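Local atomic coordinates of RNA 2'-o-ribose methyltransferase (Thermus thermophilus, PDB entry 1IPA), a protein that probably transfers a methyl group to the 2'-O of a ribose in RNA, as a member of the TrmH family of trefoil-knotted, SAM-dependent methyltransferases. Residues F29-A40 and I159-F167; N129-A140 and N245-Y255. All blocks are in the same frame, centred on the assembly; numbering follows the deposited sequence.

Contact 1 (F29-A40 and I159-F167)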
loop_
_atom_site.group_PDB
_atom_site.type_symbol
_atom_site.label_atom_id
_atom_site.label_comp_id
_atom_site.label_asym_id
_atom_site.label_seq_id
_atom_site.Cartn_x
_atom_site.Cartn_y
_atom_site.Cartn_z
ATOM N N PHE A 29 5.169 11.744 -10.059
ATOM C CA PHE A 29 4.013 11.638 -9.185
ATOM C C PHE A 29 4.167 12.555 -7.981
ATOM O O PHE A 29 5.279 12.953 -7.623
ATOM C CB PHE A 29 3.786 10.178 -8.735
ATOM C CG PHE A 29 4.903 9.605 -7.901
ATOM C CD1 PHE A 29 4.736 9.416 -6.530
ATOM C CD2 PHE A 29 6.116 9.232 -8.485
ATOM C CE1 PHE A 29 5.753 8.867 -5.751
ATOM C CE2 PHE A 29 7.142 8.680 -7.708
ATOM C CZ PHE A 29 6.952 8.498 -6.334
ATOM N N LEU A 30 3.034 12.890 -7.372
ATOM C CA LEU A 30 3.004 13.780 -6.234
ATOM C C LEU A 30 3.040 13.010 -4.933
ATOM O O LEU A 30 2.505 11.901 -4.828
ATOM C CB LEU A 30 1.740 14.637 -6.284
ATOM C CG LEU A 30 1.533 15.461 -7.556
ATOM C CD1 LEU A 30 0.083 15.911 -7.647
ATOM C CD2 LEU A 30 2.484 16.642 -7.565
ATOM N N ILE A 31 3.688 13.601 -3.940
ATOM C CA ILE A 31 3.777 12.981 -2.639
ATOM C C ILE A 31 3.335 13.990 -1.582
ATOM O O ILE A 31 4.088 14.891 -1.215
ATOM C CB ILE A 31 5.209 12.512 -2.350
ATOM C CG1 ILE A 31 5.685 11.574 -3.474
ATOM C CG2 ILE A 31 5.256 11.823 -0.995
ATOM C CD1 ILE A 31 7.124 11.047 -3.305
ATOM N N GLU A 32 2.101 13.835 -1.114
ATOM C CA GLU A 32 1.516 14.709 -0.092
ATOM C C GLU A 32 1.801 14.226 1.340
ATOM O O GLU A 32 1.555 13.065 1.676
ATOM C CB GLU A 32 0.000 14.811 -0.321
ATOM C CG GLU A 32 -0.803 15.448 0.801
ATOM C CD GLU A 32 -2.232 15.833 0.366
ATOM O OE1 GLU A 32 -2.881 15.060 -0.379
ATOM O OE2 GLU A 32 -2.709 16.912 0.783
ATOM N N GLY A 33 2.328 15.120 2.173
ATOM C CA GLY A 33 2.614 14.769 3.550
ATOM C C GLY A 33 4.088 14.661 3.876
ATOM O O GLY A 33 4.850 14.007 3.158
ATOM N N ALA A 34 4.487 15.288 4.978
ATOM C CA ALA A 34 5.876 15.283 5.418
ATOM C C ALA A 34 6.432 13.891 5.702
ATOM O O ALA A 34 7.604 13.610 5.412
ATOM C CB ALA A 34 6.027 16.157 6.646
ATOM N N ARG A 35 5.614 13.014 6.277
ATOM C CA ARG A 35 6.114 11.674 6.567
ATOM C C ARG A 35 6.225 10.849 5.284
ATOM O O ARG A 35 7.225 10.163 5.072
ATOM C CB ARG A 35 5.227 10.945 7.583
ATOM C CG ARG A 35 5.933 9.735 8.190
ATOM C CD ARG A 35 7.202 10.183 8.900
ATOM N NE ARG A 35 8.296 9.223 8.817
ATOM C CZ ARG A 35 8.499 8.216 9.665
ATOM N NH1 ARG A 35 7.671 8.013 10.688
ATOM N NH2 ARG A 35 9.546 7.414 9.495
ATOM N N GLU A 36 5.202 10.916 4.434
ATOM C CA GLU A 36 5.235 10.186 3.170
ATOM C C GLU A 36 6.455 10.637 2.368
ATOM O O GLU A 36 7.190 9.819 1.836
ATOM C CB GLU A 36 3.966 10.441 2.353
ATOM C CG GLU A 36 2.694 9.851 2.942
ATOM C CD GLU A 36 2.327 10.467 4.282
ATOM O OE1 GLU A 36 2.700 11.637 4.531
ATOM O OE2 GLU A 36 1.653 9.786 5.083
ATOM N N ILE A 37 6.670 11.947 2.293
ATOM C CA ILE A 37 7.812 12.484 1.563
ATOM C C ILE A 37 9.121 11.955 2.149
ATOM O O ILE A 37 10.036 11.580 1.413
ATOM C CB ILE A 37 7.818 14.030 1.602
ATOM C CG1 ILE A 37 6.688 14.574 0.724
ATOM C CG2 ILE A 37 9.161 14.561 1.155
ATOM C CD1 ILE A 37 6.427 16.056 0.881
ATOM N N GLU A 38 9.208 11.902 3.473
ATOM C CA GLU A 38 10.425 11.415 4.111
ATOM C C GLU A 38 10.698 9.954 3.794
ATOM O O GLU A 38 11.814 9.596 3.418
ATOM C CB GLU A 38 10.354 11.591 5.618
ATOM C CG GLU A 38 11.667 11.284 6.292
ATOM C CD GLU A 38 11.583 11.427 7.783
ATOM O OE1 GLU A 38 10.747 10.718 8.382
ATOM O OE2 GLU A 38 12.345 12.247 8.352
ATOM N N ARG A 39 9.683 9.108 3.947
ATOM C CA ARG A 39 9.844 7.689 3.651
ATOM C C ARG A 39 10.276 7.500 2.200
ATOM O O ARG A 39 11.026 6.580 1.885
ATOM C CB ARG A 39 8.541 6.936 3.896
ATOM C CG ARG A 39 8.083 6.948 5.339
ATOM C CD ARG A 39 6.631 6.476 5.456
ATOM N NE ARG A 39 6.120 6.580 6.821
ATOM C CZ ARG A 39 6.505 5.796 7.820
ATOM N NH1 ARG A 39 7.405 4.846 7.604
ATOM N NH2 ARG A 39 5.999 5.966 9.037
ATOM N N ALA A 40 9.809 8.378 1.319
ATOM C CA ALA A 40 10.168 8.285 -0.090
ATOM C C ALA A 40 11.655 8.573 -0.252
ATOM O O ALA A 40 12.343 7.924 -1.041
ATOM C CB ALA A 40 9.336 9.260 -0.916
ATOM N N ILE A 159 -0.657 5.836 -1.715
ATOM C CA ILE A 159 0.375 6.479 -0.918
ATOM C C ILE A 159 -0.163 6.994 0.425
ATOM O O ILE A 159 0.467 6.785 1.457
ATOM C CB ILE A 159 1.043 7.646 -1.706
ATOM C CG1 ILE A 159 1.968 7.068 -2.791
ATOM C CG2 ILE A 159 1.804 8.561 -0.754
ATOM C CD1 ILE A 159 2.390 8.083 -3.874
ATOM N N ARG A 160 -1.315 7.660 0.428
ATOM C CA ARG A 160 -1.851 8.158 1.691
ATOM C C ARG A 160 -2.331 7.030 2.610
ATOM O O ARG A 160 -1.966 6.991 3.772
ATOM C CB ARG A 160 -3.021 9.131 1.484
ATOM C CG ARG A 160 -3.371 9.846 2.794
ATOM C CD ARG A 160 -4.826 10.267 2.954
ATOM N NE ARG A 160 -4.988 11.075 4.171
ATOM C CZ ARG A 160 -6.146 11.558 4.623
ATOM N NH1 ARG A 160 -7.281 11.321 3.969
ATOM N NH2 ARG A 160 -6.170 12.288 5.736
ATOM N N ASN A 161 -3.145 6.112 2.099
ATOM C CA ASN A 161 -3.653 5.029 2.942
ATOM C C ASN A 161 -2.601 4.054 3.443
ATOM O O ASN A 161 -2.845 3.324 4.401
ATOM C CB ASN A 161 -4.773 4.274 2.231
ATOM C CG ASN A 161 -6.061 5.071 2.194
ATOM O OD1 ASN A 161 -6.033 6.296 2.129
ATOM N ND2 ASN A 161 -7.193 4.382 2.230
ATOM N N SER A 162 -1.434 4.045 2.806
ATOM C CA SER A 162 -0.355 3.167 3.242
ATOM C C SER A 162 0.604 3.981 4.091
ATOM O O SER A 162 1.595 3.456 4.590
ATOM C CB SER A 162 0.431 2.627 2.043
ATOM O OG SER A 162 1.289 3.627 1.504
ATOM N N THR A 163 0.306 5.269 4.234
ATOM C CA THR A 163 1.162 6.202 4.954
ATOM C C THR A 163 2.605 6.144 4.430
ATOM O O THR A 163 3.545 6.268 5.190
ATOM C CB THR A 163 1.147 5.955 6.492
ATOM O OG1 THR A 163 1.523 4.603 6.780
ATOM C CG2 THR A 163 -0.243 6.220 7.049
ATOM N N GLY A 164 2.763 5.944 3.123
ATOM C CA GLY A 164 4.087 5.912 2.522
ATOM C C GLY A 164 4.817 4.579 2.517
ATOM O O GLY A 164 5.890 4.447 1.916
ATOM N N VAL A 165 4.236 3.588 3.184
ATOM C CA VAL A 165 4.817 2.253 3.269
ATOM C C VAL A 165 5.007 1.591 1.900
ATOM O O VAL A 165 5.837 0.693 1.763
ATOM C CB VAL A 165 3.950 1.355 4.205
ATOM C CG1 VAL A 165 4.122 -0.103 3.876
ATOM C CG2 VAL A 165 4.342 1.616 5.660
ATOM N N VAL A 166 4.252 2.043 0.895
ATOM C CA VAL A 166 4.363 1.482 -0.457
ATOM C C VAL A 166 5.745 1.642 -1.077
ATOM O O VAL A 166 6.114 0.885 -1.972
ATOM C CB VAL A 166 3.367 2.122 -1.452
ATOM C CG1 VAL A 166 1.997 1.590 -1.215
ATOM C CG2 VAL A 166 3.378 3.644 -1.313
ATOM N N PHE A 167 6.493 2.637 -0.609
ATOM C CA PHE A 167 7.830 2.907 -1.127
ATOM C C PHE A 167 8.868 1.886 -0.661
ATOM O O PHE A 167 9.988 1.871 -1.165
ATOM C CB PHE A 167 8.293 4.311 -0.694
ATOM C CG PHE A 167 7.374 5.416 -1.132
ATOM C CD1 PHE A 167 6.946 6.378 -0.224
ATOM C CD2 PHE A 167 6.922 5.488 -2.444
ATOM C CE1 PHE A 167 6.083 7.383 -0.610
ATOM C CE2 PHE A 167 6.051 6.501 -2.843
ATOM C CZ PHE A 167 5.632 7.445 -1.928
HETATM O O HOH W 1 -1.047 9.413 4.938
#
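Phe29, Glu36 and Ala40 pack against Ile159, Gly164 and Phe167 in a buried, mainly apolar contact between two domains: the edge strand 28-32 and helix 34-42 of the N-terminal domain meet the C-terminal end of helix 156-161 of the catalytic domain and the segment that follows it. The Phe167 ring is the main wedge. CB of Ala40 sits over one of its faces in a CH-pi contact, 4.0 Å from the centroid, while Val166 CG2 covers the opposite face. On the strand side, Phe29 CE1 lies 3.8 Å from Phe167 CE2, and Phe29 CD1 is equally close to Ile159 CD1. Phe29 also meets the ring of Tyr154. Glu36 CG rests near Ile159 CG2 and Gly164 N, and a bend at chi2 (64°) turns the carboxylate so that OE2 lies 3.6 Å from Thr163 CA. A water donates to both Glu36 OE2 (2.7 Å) and Arg160 O, bridging the carboxylate to the last helical turn. The extended Arg39 passes over Gly164, its CD 3.9 Å from Gly164 CA. Thr163 leaves helix 156-161 through a Schellman motif, and a type I' turn from Ser162 to Val165 overlaps it, the pair forming the helix-ending loop with which this SPOUT-type catalytic domain meets its eL30-like partner.

Contact 2 (N129-A140 and N245-Y255)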
loop_
_atom_site.group_PDB
_atom_site.type_symbol
_atom_site.label_atom_id
_atom_site.label_comp_id
_atom_site.label_asym_id
_atom_site.label_seq_id
_atom_site.Cartn_x
_atom_site.Cartn_y
_atom_site.Cartn_z
ATOM N N ASN A 129 -8.038 0.874 -0.440
ATOM C CA ASN A 129 -7.979 -0.419 0.242
ATOM C C ASN A 129 -6.586 -1.009 0.130
ATOM O O ASN A 129 -6.052 -1.546 1.103
ATOM C CB ASN A 129 -8.984 -1.406 -0.360
ATOM C CG ASN A 129 -10.414 -1.100 0.041
ATOM O OD1 ASN A 129 -11.346 -1.805 -0.348
ATOM N ND2 ASN A 129 -10.594 -0.042 0.823
ATOM N N LEU A 130 -6.002 -0.905 -1.060
ATOM C CA LEU A 130 -4.661 -1.424 -1.293
ATOM C C LEU A 130 -3.681 -0.802 -0.308
ATOM O O LEU A 130 -2.868 -1.495 0.301
ATOM C CB LEU A 130 -4.202 -1.126 -2.726
ATOM C CG LEU A 130 -2.722 -1.433 -2.973
ATOM C CD1 LEU A 130 -2.457 -2.925 -2.741
ATOM C CD2 LEU A 130 -2.336 -1.008 -4.388
ATOM N N GLY A 131 -3.765 0.515 -0.163
ATOM C CA GLY A 131 -2.885 1.220 0.748
ATOM C C GLY A 131 -3.079 0.813 2.198
ATOM O O GLY A 131 -2.101 0.597 2.916
ATOM N N ALA A 132 -4.330 0.708 2.636
ATOM C CA ALA A 132 -4.613 0.323 4.020
ATOM C C ALA A 132 -4.056 -1.074 4.286
ATOM O O ALA A 132 -3.466 -1.323 5.336
ATOM C CB ALA A 132 -6.137 0.365 4.300
ATOM N N VAL A 133 -4.238 -1.979 3.327
ATOM C CA VAL A 133 -3.734 -3.347 3.444
ATOM C C VAL A 133 -2.215 -3.397 3.563
ATOM O O VAL A 133 -1.679 -4.157 4.365
ATOM C CB VAL A 133 -4.151 -4.211 2.235
ATOM C CG1 VAL A 133 -3.468 -5.579 2.312
ATOM C CG2 VAL A 133 -5.663 -4.372 2.213
ATOM N N LEU A 134 -1.520 -2.587 2.765
ATOM C CA LEU A 134 -0.050 -2.540 2.804
ATOM C C LEU A 134 0.443 -2.036 4.151
ATOM O O LEU A 134 1.478 -2.459 4.644
ATOM C CB LEU A 134 0.484 -1.644 1.681
ATOM C CG LEU A 134 0.110 -2.133 0.269
ATOM C CD1 LEU A 134 0.714 -1.222 -0.776
ATOM C CD2 LEU A 134 0.613 -3.550 0.061
ATOM N N ARG A 135 -0.321 -1.131 4.742
ATOM C CA ARG A 135 0.015 -0.567 6.035
ATOM C C ARG A 135 -0.079 -1.657 7.103
ATOM O O ARG A 135 0.795 -1.769 7.963
ATOM C CB ARG A 135 -0.945 0.577 6.345
ATOM C CG ARG A 135 -0.624 1.376 7.588
ATOM C CD ARG A 135 -1.611 2.520 7.683
ATOM N NE ARG A 135 -1.442 3.344 8.870
ATOM C CZ ARG A 135 -2.266 4.334 9.193
ATOM N NH1 ARG A 135 -3.308 4.609 8.412
ATOM N NH2 ARG A 135 -2.051 5.047 10.291
ATOM N N SER A 136 -1.138 -2.461 7.047
ATOM C CA SER A 136 -1.314 -3.552 8.009
ATOM C C SER A 136 -0.237 -4.617 7.824
ATOM O O SER A 136 0.285 -5.147 8.794
ATOM C CB SER A 136 -2.688 -4.208 7.851
ATOM O OG SER A 136 -3.709 -3.373 8.353
ATOM N N ALA A 137 0.085 -4.932 6.574
ATOM C CA ALA A 137 1.104 -5.932 6.291
ATOM C C ALA A 137 2.493 -5.455 6.751
ATOM O O ALA A 137 3.314 -6.245 7.227
ATOM C CB ALA A 137 1.118 -6.241 4.816
ATOM N N ASP A 138 2.748 -4.163 6.619
ATOM C CA ASP A 138 4.032 -3.604 7.028
ATOM C C ASP A 138 4.181 -3.642 8.550
ATOM O O ASP A 138 5.230 -4.014 9.077
ATOM C CB ASP A 138 4.156 -2.158 6.544
ATOM C CG ASP A 138 5.298 -1.415 7.215
ATOM O OD1 ASP A 138 6.448 -1.507 6.733
ATOM O OD2 ASP A 138 5.045 -0.745 8.240
ATOM N N ALA A 139 3.120 -3.249 9.247
ATOM C CA ALA A 139 3.125 -3.219 10.701
ATOM C C ALA A 139 3.348 -4.608 11.293
ATOM O O ALA A 139 4.084 -4.768 12.267
ATOM C CB ALA A 139 1.818 -2.635 11.208
ATOM N N ALA A 140 2.706 -5.607 10.695
ATOM C CA ALA A 140 2.817 -6.981 11.167
ATOM C C ALA A 140 4.170 -7.588 10.823
ATOM O O ALA A 140 4.585 -8.572 11.428
ATOM C CB ALA A 140 1.696 -7.827 10.571
ATOM N N ASN A 245 -13.305 -4.888 6.821
ATOM C CA ASN A 245 -12.507 -4.281 5.777
ATOM C C ASN A 245 -11.337 -5.251 5.608
ATOM O O ASN A 245 -10.916 -5.872 6.579
ATOM C CB ASN A 245 -12.005 -2.914 6.261
ATOM C CG ASN A 245 -11.228 -2.162 5.202
ATOM O OD1 ASN A 245 -10.148 -2.578 4.784
ATOM N ND2 ASN A 245 -11.781 -1.039 4.759
ATOM N N VAL A 246 -10.821 -5.387 4.386
ATOM C CA VAL A 246 -9.710 -6.304 4.131
ATOM C C VAL A 246 -8.439 -5.909 4.894
ATOM O O VAL A 246 -7.655 -6.767 5.288
ATOM C CB VAL A 246 -9.384 -6.394 2.617
ATOM C CG1 VAL A 246 -10.509 -7.078 1.872
ATOM C CG2 VAL A 246 -9.179 -5.014 2.052
ATOM N N SER A 247 -8.236 -4.617 5.118
ATOM C CA SER A 247 -7.051 -4.177 5.834
ATOM C C SER A 247 -7.121 -4.630 7.290
ATOM O O SER A 247 -6.093 -4.918 7.903
ATOM C CB SER A 247 -6.897 -2.655 5.748
ATOM O OG SER A 247 -7.841 -1.988 6.563
ATOM N N VAL A 248 -8.330 -4.698 7.842
ATOM C CA VAL A 248 -8.501 -5.155 9.213
ATOM C C VAL A 248 -8.269 -6.669 9.284
ATOM O O VAL A 248 -7.599 -7.154 10.201
ATOM C CB VAL A 248 -9.918 -4.820 9.768
ATOM C CG1 VAL A 248 -10.086 -5.412 11.157
ATOM C CG2 VAL A 248 -10.116 -3.304 9.827
ATOM N N SER A 249 -8.809 -7.414 8.323
ATOM C CA SER A 249 -8.621 -8.871 8.302
ATOM C C SER A 249 -7.140 -9.238 8.125
ATOM O O SER A 249 -6.641 -10.177 8.759
ATOM C CB SER A 249 -9.427 -9.524 7.166
ATOM O OG SER A 249 -10.806 -9.542 7.449
ATOM N N ALA A 250 -6.451 -8.490 7.267
ATOM C CA ALA A 250 -5.046 -8.741 7.000
ATOM C C ALA A 250 -4.221 -8.506 8.251
ATOM O O ALA A 250 -3.256 -9.218 8.491
ATOM C CB ALA A 250 -4.554 -7.854 5.861
ATOM N N ALA A 251 -4.606 -7.513 9.054
ATOM C CA ALA A 251 -3.877 -7.233 10.288
ATOM C C ALA A 251 -4.071 -8.376 11.281
ATOM O O ALA A 251 -3.109 -8.855 11.892
ATOM C CB ALA A 251 -4.348 -5.938 10.902
ATOM N N LEU A 252 -5.319 -8.808 11.433
ATOM C CA LEU A 252 -5.643 -9.888 12.353
ATOM C C LEU A 252 -4.827 -11.146 12.056
ATOM O O LEU A 252 -4.122 -11.652 12.916
ATOM C CB LEU A 252 -7.140 -10.207 12.279
ATOM C CG LEU A 252 -8.043 -9.103 12.839
ATOM C CD1 LEU A 252 -9.511 -9.395 12.532
ATOM C CD2 LEU A 252 -7.817 -9.001 14.343
ATOM N N LEU A 253 -4.929 -11.639 10.830
ATOM C CA LEU A 253 -4.207 -12.833 10.412
ATOM C C LEU A 253 -2.695 -12.670 10.541
ATOM O O LEU A 253 -2.014 -13.553 11.042
ATOM C CB LEU A 253 -4.557 -13.159 8.959
ATOM C CG LEU A 253 -6.053 -13.342 8.704
ATOM C CD1 LEU A 253 -6.343 -13.153 7.235
ATOM C CD2 LEU A 253 -6.496 -14.714 9.198
ATOM N N LEU A 254 -2.177 -11.530 10.100
ATOM C CA LEU A 254 -0.742 -11.288 10.156
ATOM C C LEU A 254 -0.204 -11.088 11.577
ATOM O O LEU A 254 0.920 -11.517 11.878
ATOM C CB LEU A 254 -0.375 -10.110 9.247
ATOM C CG LEU A 254 -0.742 -10.359 7.774
ATOM C CD1 LEU A 254 -0.293 -9.193 6.916
ATOM C CD2 LEU A 254 -0.092 -11.649 7.292
ATOM N N TYR A 255 -0.986 -10.453 12.451
ATOM C CA TYR A 255 -0.538 -10.277 13.828
ATOM C C TYR A 255 -0.569 -11.592 14.585
ATOM O O TYR A 255 0.206 -11.791 15.503
ATOM C CB TYR A 255 -1.371 -9.225 14.567
ATOM C CG TYR A 255 -0.735 -7.860 14.478
ATOM C CD1 TYR A 255 -0.926 -7.050 13.353
ATOM C CD2 TYR A 255 0.132 -7.413 15.473
ATOM C CE1 TYR A 255 -0.267 -5.834 13.222
ATOM C CE2 TYR A 255 0.795 -6.196 15.351
ATOM C CZ TYR A 255 0.592 -5.417 14.224
ATOM O OH TYR A 255 1.249 -4.217 14.097
#
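Asn129 begins the pairing of helix 127-140 with helix 246-261, its CB at the fringe of Val246 CG2. The segment axes approach to 8.1 Å and run nearly parallel, 14° apart. Ala132 CB comes next, set against Ser247 CB at 3.4 Å. Val133 turns CG2 to Val246 CG2 (3.6 Å), the two side chains meeting at a slant, and its CG1 looks to the more distant Ala250 CB; Val133 and Ala250 both also touch Leu119 of the central strand 117-122. The two helices thus lie side by side on one face of the parallel sheet, in the Rossmann-like layout of SPOUT methyltransferases. Ser136 supplies the polar link: OG, beside its own backbone N (chi1 -73°), donates to Ser247 O at 2.9 Å from 39° above the carbonyl plane, while Ala251 N reaches that oxygen from the other face. Ser247 is itself held at the helix start, where its N donates in plane to a lone pair of the N-cap Asn245 OD1 (2.8 Å) and its OG donates to the same oxygen from well above the carbonyl plane. Ala137 offers CA to Leu254 CD1 at 3.6 Å. Ala139 CB lies by Tyr255 OH, and Ala140 CB packs on Leu254 CB (3.4 Å) and, obliquely, on the Tyr255 ring.

Overall arrangement
The centres of contacts 1 and 2 lie about 17 Å apart, and their segments alternate along the chain: 29-40, 129-140, 159-167, 245-255. Contact 1 joins the N-terminal domain to the catalytic one; contact 2 lies wholly within the catalytic domain. Helix 127-140 connects them, since the face turned away from helix 246-261 packs on the loop of contact 1: Leu134 packs on Val166, and Asp138 CB touches Val165 CG1 at 3.4 Å. A continuous row of packed elements therefore runs from helix 34-42 through loop 162-167 and helix 127-140 to helix 246-261, tying the probable RNA-binding domain to the knotted methyltransferase domain.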